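Local structure of acyl-CoA hydrolase (Bacillus cereus, 1Y7U) at residues V70-V76 and R113-S118; S79-E85 and K101-L107. The protein binds coenzyme A and calcium and probably hydrolyses long-chain fatty acyl-CoA thioesters to free fatty acids and coenzyme A. All blocks are in the same frame, centred on the assembly; numbering follows the deposited sequence.

How the contacts relate
Both contacts lie in the antiparallel sheet of the HotDog domain, on the same side of the chain's centre, with their own centres about 10 Å apart. Contact 2 pairs the consecutive strands 81-91 and 95-105, and its sequence falls wholly between the two segments of contact 1. Strand 112-125, which carries residues 113-118, is the sheet neighbour of strand 95-105 and joins the contacts directly: Ala-115 N lies 2.8 Å from Val-102 O, a probable hydrogen bond. Val-76 also packs on Val-82. The ordered hairpin of contact 2 thus abuts the more irregular pairing of contact 1, where coenzyme A binds and the sheet runs on into a second subunit.

Contact 1: residues V70-V76 and R113-S118. With COA (coenzyme A), chain J; SO4 (sulfate ion), chain E.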
loop_
_atom_site.group_PDB
_atom_site.type_symbol
_atom_site.label_atom_id
_atom_site.label_comp_id
_atom_site.label_asym_id
_atom_site.label_seq_id
_atom_site.Cartn_x
_atom_site.Cartn_y
_atom_site.Cartn_z
ATOM N N VAL A 70 21.166 14.974 1.988
ATOM C CA VAL A 70 20.633 14.917 0.637
ATOM C C VAL A 70 20.023 16.238 0.199
ATOM O O VAL A 70 19.185 16.799 0.905
ATOM C CB VAL A 70 19.529 13.835 0.510
ATOM C CG1 VAL A 70 18.949 13.868 -0.870
ATOM C CG2 VAL A 70 20.078 12.468 0.794
ATOM N N ASP A 71 20.441 16.726 -0.967
ATOM C CA ASP A 71 19.909 17.970 -1.517
ATOM C C ASP A 71 19.013 17.632 -2.690
ATOM O O ASP A 71 19.431 16.927 -3.602
ATOM C CB ASP A 71 21.022 18.886 -2.032
ATOM C CG ASP A 71 21.750 19.599 -0.930
ATOM O OD1 ASP A 71 21.102 20.344 -0.166
ATOM O OD2 ASP A 71 22.980 19.419 -0.829
ATOM N N PHE A 72 17.787 18.129 -2.678
ATOM C CA PHE A 72 16.890 17.861 -3.786
ATOM C C PHE A 72 17.076 18.963 -4.819
ATOM O O PHE A 72 16.414 19.998 -4.794
ATOM C CB PHE A 72 15.444 17.744 -3.282
ATOM C CG PHE A 72 15.232 16.562 -2.364
ATOM C CD1 PHE A 72 15.143 16.737 -0.980
ATOM C CD2 PHE A 72 15.237 15.255 -2.877
ATOM C CE1 PHE A 72 15.072 15.624 -0.117
ATOM C CE2 PHE A 72 15.166 14.141 -2.023
ATOM C CZ PHE A 72 15.084 14.323 -0.644
ATOM N N LEU A 73 18.020 18.706 -5.720
ATOM C CA LEU A 73 18.412 19.620 -6.786
ATOM C C LEU A 73 17.289 20.104 -7.690
ATOM O O LEU A 73 17.240 21.278 -8.028
ATOM C CB LEU A 73 19.527 18.970 -7.608
ATOM C CG LEU A 73 20.671 18.499 -6.688
ATOM C CD1 LEU A 73 21.735 17.773 -7.490
ATOM C CD2 LEU A 73 21.272 19.691 -5.941
ATOM N N HIS A 74 16.395 19.210 -8.098
ATOM C CA HIS A 74 15.270 19.599 -8.943
ATOM C C HIS A 74 14.058 18.837 -8.490
ATOM O O HIS A 74 14.169 17.840 -7.779
ATOM C CB HIS A 74 15.511 19.266 -10.415
ATOM C CG HIS A 74 16.697 19.954 -11.007
ATOM N ND1 HIS A 74 17.949 19.380 -11.042
ATOM C CD2 HIS A 74 16.830 21.179 -11.563
ATOM C CE1 HIS A 74 18.803 20.221 -11.594
ATOM N NE2 HIS A 74 18.149 21.320 -11.919
ATOM N N PRO A 75 12.871 19.294 -8.887
ATOM C CA PRO A 75 11.661 18.589 -8.484
ATOM C C PRO A 75 11.428 17.429 -9.435
ATOM O O PRO A 75 11.923 17.436 -10.557
ATOM C CB PRO A 75 10.591 19.660 -8.628
ATOM C CG PRO A 75 11.053 20.390 -9.840
ATOM C CD PRO A 75 12.532 20.561 -9.558
ATOM N N VAL A 76 10.691 16.429 -8.969
ATOM C CA VAL A 76 10.337 15.277 -9.779
ATOM C C VAL A 76 8.820 15.329 -9.808
ATOM O O VAL A 76 8.168 15.120 -8.786
ATOM C CB VAL A 76 10.785 13.990 -9.125
ATOM C CG1 VAL A 76 10.400 12.802 -10.000
ATOM C CG2 VAL A 76 12.282 14.041 -8.887
ATOM N N ARG A 113 17.845 14.381 -15.925
ATOM C CA ARG A 113 18.614 15.246 -15.042
ATOM C C ARG A 113 18.641 14.616 -13.673
ATOM O O ARG A 113 17.657 14.021 -13.239
ATOM C CB ARG A 113 18.045 16.658 -14.981
ATOM C CG ARG A 113 16.646 16.784 -14.490
ATOM C CD ARG A 113 16.308 18.257 -14.420
ATOM N NE ARG A 113 14.951 18.502 -13.955
ATOM C CZ ARG A 113 14.453 19.714 -13.732
ATOM N NH1 ARG A 113 15.206 20.789 -13.930
ATOM N NH2 ARG A 113 13.201 19.852 -13.318
ATOM N N ILE A 114 19.784 14.722 -13.008
ATOM C CA ILE A 114 19.930 14.123 -11.697
ATOM C C ILE A 114 19.280 15.002 -10.623
ATOM O O ILE A 114 19.684 16.139 -10.403
ATOM C CB ILE A 114 21.442 13.792 -11.408
ATOM C CG1 ILE A 114 21.926 14.508 -10.163
ATOM C CG2 ILE A 114 22.300 14.122 -12.597
ATOM C CD1 ILE A 114 21.401 13.878 -8.895
ATOM N N ALA A 115 18.250 14.455 -9.974
ATOM C CA ALA A 115 17.498 15.164 -8.945
ATOM C C ALA A 115 18.103 15.066 -7.561
ATOM O O ALA A 115 17.812 15.893 -6.700
ATOM C CB ALA A 115 16.070 14.655 -8.902
ATOM N N ALA A 116 18.932 14.052 -7.342
ATOM C CA ALA A 116 19.574 13.871 -6.046
ATOM C C ALA A 116 20.560 12.713 -6.061
ATOM O O ALA A 116 20.441 11.795 -6.878
ATOM C CB ALA A 116 18.516 13.623 -4.968
ATOM N N THR A 117 21.531 12.774 -5.154
ATOM C CA THR A 117 22.525 11.721 -4.992
ATOM C C THR A 117 22.854 11.654 -3.508
ATOM O O THR A 117 22.516 12.559 -2.749
ATOM C CB THR A 117 23.833 12.018 -5.734
ATOM O OG1 THR A 117 24.459 13.160 -5.147
ATOM C CG2 THR A 117 23.571 12.271 -7.203
ATOM N N SER A 118 23.508 10.584 -3.085
ATOM C CA SER A 118 23.880 10.461 -1.688
ATOM C C SER A 118 24.637 9.166 -1.447
ATOM O O SER A 118 24.833 8.366 -2.360
ATOM C CB SER A 118 22.630 10.506 -0.804
ATOM O OG SER A 118 22.980 10.660 0.562
HETATM N N1A COA J . 18.720 23.342 1.115
HETATM C C2A COA J . 18.148 24.164 1.970
HETATM N N3A COA J . 17.640 25.273 1.487
HETATM C C4A COA J . 17.713 25.573 0.237
HETATM C C5A COA J . 18.254 24.752 -0.600
HETATM C C6A COA J . 18.766 23.632 -0.161
HETATM N N6A COA J . 19.321 22.779 -0.951
HETATM N N7A COA J . 18.168 25.251 -1.756
HETATM C C8A COA J . 17.540 26.366 -1.633
HETATM N N9A COA J . 17.250 26.608 -0.387
HETATM C C1B COA J . 16.637 27.787 0.231
HETATM C C2B COA J . 17.420 29.006 0.090
HETATM O O2B COA J . 18.198 29.087 1.202
HETATM C C3B COA J . 16.413 30.038 0.274
HETATM O O3B COA J . 16.196 30.133 1.624
HETATM P P3B COA J . 15.810 31.436 2.315
HETATM O O7A COA J . 15.265 31.239 3.553
HETATM O O8A COA J . 14.963 32.178 1.517
HETATM O O9A COA J . 16.924 32.165 2.672
HETATM C C4B COA J . 15.305 29.485 -0.512
HETATM O O4B COA J . 15.459 28.153 -0.362
HETATM C C5B COA J . 15.692 29.524 -1.945
HETATM O O5B COA J . 15.514 30.701 -2.600
HETATM P P1A COA J . 15.658 30.547 -4.054
HETATM O O1A COA J . 17.024 30.565 -4.363
HETATM O O2A COA J . 14.849 31.549 -4.622
HETATM O O3A COA J . 15.147 29.154 -4.369
HETATM P P2A COA J . 15.655 28.341 -5.567
HETATM O O4A COA J . 17.072 28.168 -5.712
HETATM O O5A COA J . 14.844 28.335 -6.738
HETATM O O6A COA J . 15.520 26.975 -4.973
HETATM C CBP COA J . 14.007 25.194 -4.355
HETATM C CCP COA J . 14.294 26.658 -4.456
HETATM C CDP COA J . 14.480 24.657 -3.068
HETATM C CEP COA J . 12.553 25.230 -4.335
HETATM C CAP COA J . 14.441 24.272 -5.465
HETATM O OAP COA J . 15.666 23.779 -5.129
HETATM C C9P COA J . 13.585 23.088 -5.650
HETATM O O9P COA J . 12.321 23.172 -6.145
HETATM N N8P COA J . 14.077 21.976 -5.295
HETATM C C7P COA J . 13.318 20.811 -5.362
HETATM C C6P COA J . 12.585 20.431 -4.116
HETATM C C5P COA J . 11.561 19.431 -4.421
HETATM O O5P COA J . 10.524 19.746 -4.819
HETATM N N4P COA J . 11.851 18.218 -4.296
HETATM C C3P COA J . 11.226 17.315 -3.436
HETATM C C2P COA J . 11.668 15.972 -3.902
HETATM S S1P COA J . 11.992 15.943 -5.629
HETATM S S SO4 E . 10.970 22.904 -13.041
HETATM O O1 SO4 E . 10.143 21.691 -13.357
HETATM O O2 SO4 E . 11.177 23.702 -14.293
HETATM O O3 SO4 E . 10.246 23.701 -11.994
HETATM O O4 SO4 E . 12.333 22.539 -12.523
HETATM O O HOH W 1 22.961 15.276 -1.781
HETATM O O HOH W 2 21.797 15.678 -4.126
#
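A water 2.7 Å from Asp-71 O links it to Thr-117 N, from which the water accepts, where strand 61-71, outermost within the chain, parts from strand 112-125 of the HotDog sheet. Leu-73 N adds only a weak, local second bond of 3.1 Å to Asp-71 O, closing an inverse gamma turn centred on Phe-72. A second water completes the bridge, 3.0 Å from Asp-71 N and 2.9 Å from Thr-117 O. Solvent therefore takes the place of direct strand pairing here. The one direct backbone bond, Leu-73 N to Ala-115 O, is weak at 3.0 Å, and Ala-115 itself belongs with Ala-116 to a classic beta bulge opposite Val-102.

Val-70 CG1 and the Phe-72 ring both approach Ala-116 CB, while helix 39-58 packs on the same three residues. Farther along, Arg-113 CD sits over one face of the His-74 ring, a CH-pi contact of 3.9 Å to the centroid. Arg-113 CG lies between the backbone N and the carbonyl carbon (chi1 60°), and the chain then runs extended, bringing the guanidinium over His-74 CB, its plane 26° from that of the imidazole. Its NH2 reaches O4 of a sulfate, probably from the crystallisation liquor, in a nearly straight bond (169°), and Arg-77 holds the same ion.

Coenzyme A lies along residues 70-76 at the interface with the second subunit. Coenzyme A N8P gives Phe-72 O a weak hydrogen bond. The Asp-71 carboxylate divides its oxygens: OD2 bonds Ser-165 of the second subunit, and OD1 accepts the adenine N6A at 3.1 Å.

Contact 2: residues S79-E85 and K101-L107; sequences SDCVSYE and KVVSEYL
This is an antiparallel beta pairing, the open end of the hairpin formed by strands 81-91 and 95-105 in the middle of the HotDog sheet. The axes of residues 81-85 and 101-105 approach to 4.6 Å, with their directions 157° from one another. Ser-83 and Val-103 form a hydrogen-bonded pair: Val-103 N to Ser-83 O is 3.0 Å and nearly straight (174°). Val-103 O accepts twice from Ser-83, from N and from OG, the hydroxyl bond measuring 3.1 Å. Glu-85 with Lys-101 repeats the hydrogen-bonded pattern. Past the strands, Leu-107 N still reaches Ser-79 O at 3.2 Å, while the Tyr-106 ring turns one face to that same oxygen.

On the face toward helix 39-58, Tyr-84 and Val-102 lie side by side, and Tyr-84 CD2 touches Val-102 CG2 at 3.5 Å. On the other face, Glu-85 and Lys-101 run alongside each other as extended chains, each with CG anti to the backbone N (chi1 179° for Glu-85). Their salt bridge is long, 3.4 Å from OE2 to NZ. Both charges have stronger partners outside the pair, Arg-19 for Glu-85 and Thr-173 O of the second subunit for Lys-101, which implies that the mutual bridge is a secondary contribution.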
loop_
_atom_site.group_PDB
_atom_site.type_symbol
_atom_site.label_atom_id
_atom_site.label_comp_id
_atom_site.label_asym_id
_atom_site.label_seq_id
_atom_site.Cartn_x
_atom_site.Cartn_y
_atom_site.Cartn_z
ATOM N N SER A 79 4.797 14.328 -14.564
ATOM C CA SER A 79 5.175 14.228 -15.969
ATOM C C SER A 79 6.522 13.546 -16.084
ATOM O O SER A 79 7.003 13.274 -17.183
ATOM C CB SER A 79 5.264 15.623 -16.587
ATOM O OG SER A 79 5.975 16.512 -15.737
ATOM N N ASP A 80 7.134 13.279 -14.935
ATOM C CA ASP A 80 8.437 12.644 -14.910
ATOM C C ASP A 80 8.416 11.151 -14.712
ATOM O O ASP A 80 7.376 10.509 -14.589
ATOM C CB ASP A 80 9.322 13.244 -13.825
ATOM C CG ASP A 80 9.849 14.594 -14.190
ATOM O OD1 ASP A 80 10.267 14.770 -15.358
ATOM O OD2 ASP A 80 9.860 15.472 -13.299
ATOM N N CYS A 81 9.622 10.622 -14.640
ATOM C CA CYS A 81 9.864 9.213 -14.479
ATOM C C CYS A 81 11.146 9.164 -13.640
ATOM O O CYS A 81 12.101 9.872 -13.935
ATOM C CB CYS A 81 10.065 8.647 -15.876
ATOM S SG CYS A 81 10.529 6.972 -15.958
ATOM N N VAL A 82 11.162 8.373 -12.575
ATOM C CA VAL A 82 12.361 8.286 -11.740
ATOM C C VAL A 82 13.062 6.951 -11.836
ATOM O O VAL A 82 12.429 5.910 -11.929
ATOM C CB VAL A 82 12.062 8.500 -10.249
ATOM C CG1 VAL A 82 11.992 9.953 -9.939
ATOM C CG2 VAL A 82 10.760 7.821 -9.880
ATOM N N SER A 83 14.384 6.996 -11.800
ATOM C CA SER A 83 15.203 5.801 -11.839
ATOM C C SER A 83 16.305 5.984 -10.810
ATOM O O SER A 83 16.824 7.079 -10.640
ATOM C CB SER A 83 15.786 5.592 -13.240
ATOM O OG SER A 83 15.901 6.821 -13.919
ATOM N N TYR A 84 16.626 4.912 -10.100
ATOM C CA TYR A 84 17.655 4.948 -9.086
ATOM C C TYR A 84 18.768 4.022 -9.519
ATOM O O TYR A 84 18.524 3.016 -10.183
ATOM C CB TYR A 84 17.109 4.456 -7.743
ATOM C CG TYR A 84 15.874 5.177 -7.279
ATOM C CD1 TYR A 84 14.629 4.896 -7.836
ATOM C CD2 TYR A 84 15.953 6.177 -6.321
ATOM C CE1 TYR A 84 13.494 5.604 -7.461
ATOM C CE2 TYR A 84 14.824 6.889 -5.931
ATOM C CZ TYR A 84 13.599 6.598 -6.511
ATOM O OH TYR A 84 12.492 7.325 -6.160
ATOM N N GLU A 85 19.997 4.371 -9.171
ATOM C CA GLU A 85 21.126 3.520 -9.486
ATOM C C GLU A 85 21.961 3.531 -8.232
ATOM O O GLU A 85 22.125 4.570 -7.598
ATOM C CB GLU A 85 21.951 4.051 -10.654
ATOM C CG GLU A 85 23.154 3.163 -10.958
ATOM C CD GLU A 85 24.006 3.678 -12.104
ATOM O OE1 GLU A 85 25.098 3.113 -12.341
ATOM O OE2 GLU A 85 23.580 4.650 -12.771
ATOM N N LYS A 101 22.139 7.263 -6.954
ATOM C CA LYS A 101 21.902 8.296 -7.937
ATOM C C LYS A 101 20.419 8.290 -8.328
ATOM O O LYS A 101 19.851 7.237 -8.617
ATOM C CB LYS A 101 22.819 7.966 -9.102
ATOM C CG LYS A 101 22.683 8.739 -10.351
ATOM C CD LYS A 101 23.643 8.100 -11.322
ATOM C CE LYS A 101 23.408 8.539 -12.736
ATOM N NZ LYS A 101 24.368 7.819 -13.610
ATOM N N VAL A 102 19.784 9.458 -8.304
ATOM C CA VAL A 102 18.372 9.562 -8.659
ATOM C C VAL A 102 18.199 10.484 -9.865
ATOM O O VAL A 102 18.525 11.670 -9.811
ATOM C CB VAL A 102 17.540 10.101 -7.478
ATOM C CG1 VAL A 102 16.086 10.217 -7.873
ATOM C CG2 VAL A 102 17.681 9.176 -6.283
ATOM N N VAL A 103 17.665 9.930 -10.949
ATOM C CA VAL A 103 17.470 10.674 -12.181
ATOM C C VAL A 103 16.020 10.725 -12.630
ATOM O O VAL A 103 15.366 9.695 -12.747
ATOM C CB VAL A 103 18.289 10.045 -13.318
ATOM C CG1 VAL A 103 18.073 10.811 -14.609
ATOM C CG2 VAL A 103 19.744 10.024 -12.944
ATOM N N SER A 104 15.520 11.927 -12.885
ATOM C CA SER A 104 14.154 12.083 -13.353
ATOM C C SER A 104 14.202 12.254 -14.867
ATOM O O SER A 104 15.147 12.821 -15.410
ATOM C CB SER A 104 13.485 13.295 -12.694
ATOM O OG SER A 104 14.175 14.494 -12.984
ATOM N N GLU A 105 13.186 11.755 -15.554
ATOM C CA GLU A 105 13.155 11.843 -16.999
ATOM C C GLU A 105 11.781 12.237 -17.509
ATOM O O GLU A 105 10.779 11.607 -17.153
ATOM C CB GLU A 105 13.555 10.498 -17.580
ATOM C CG GLU A 105 13.377 10.379 -19.062
ATOM C CD GLU A 105 13.658 8.978 -19.533
ATOM O OE1 GLU A 105 13.433 8.694 -20.727
ATOM O OE2 GLU A 105 14.107 8.158 -18.703
ATOM N N TYR A 106 11.734 13.280 -18.339
ATOM C CA TYR A 106 10.471 13.744 -18.898
ATOM C C TYR A 106 9.937 12.692 -19.863
ATOM O O TYR A 106 10.650 12.241 -20.759
ATOM C CB TYR A 106 10.654 15.054 -19.646
ATOM C CG TYR A 106 9.356 15.786 -19.820
ATOM C CD1 TYR A 106 8.809 16.512 -18.772
ATOM C CD2 TYR A 106 8.655 15.729 -21.018
ATOM C CE1 TYR A 106 7.590 17.167 -18.905
ATOM C CE2 TYR A 106 7.432 16.382 -21.168
ATOM C CZ TYR A 106 6.903 17.100 -20.107
ATOM O OH TYR A 106 5.696 17.753 -20.244
ATOM N N LEU A 107 8.677 12.314 -19.683
ATOM C CA LEU A 107 8.055 11.297 -20.515
ATOM C C LEU A 107 7.894 11.697 -21.980
ATOM O O LEU A 107 7.875 10.838 -22.861
ATOM C CB LEU A 107 6.701 10.911 -19.914
ATOM C CG LEU A 107 6.783 10.469 -18.442
ATOM C CD1 LEU A 107 5.388 10.263 -17.860
ATOM C CD2 LEU A 107 7.612 9.195 -18.336
#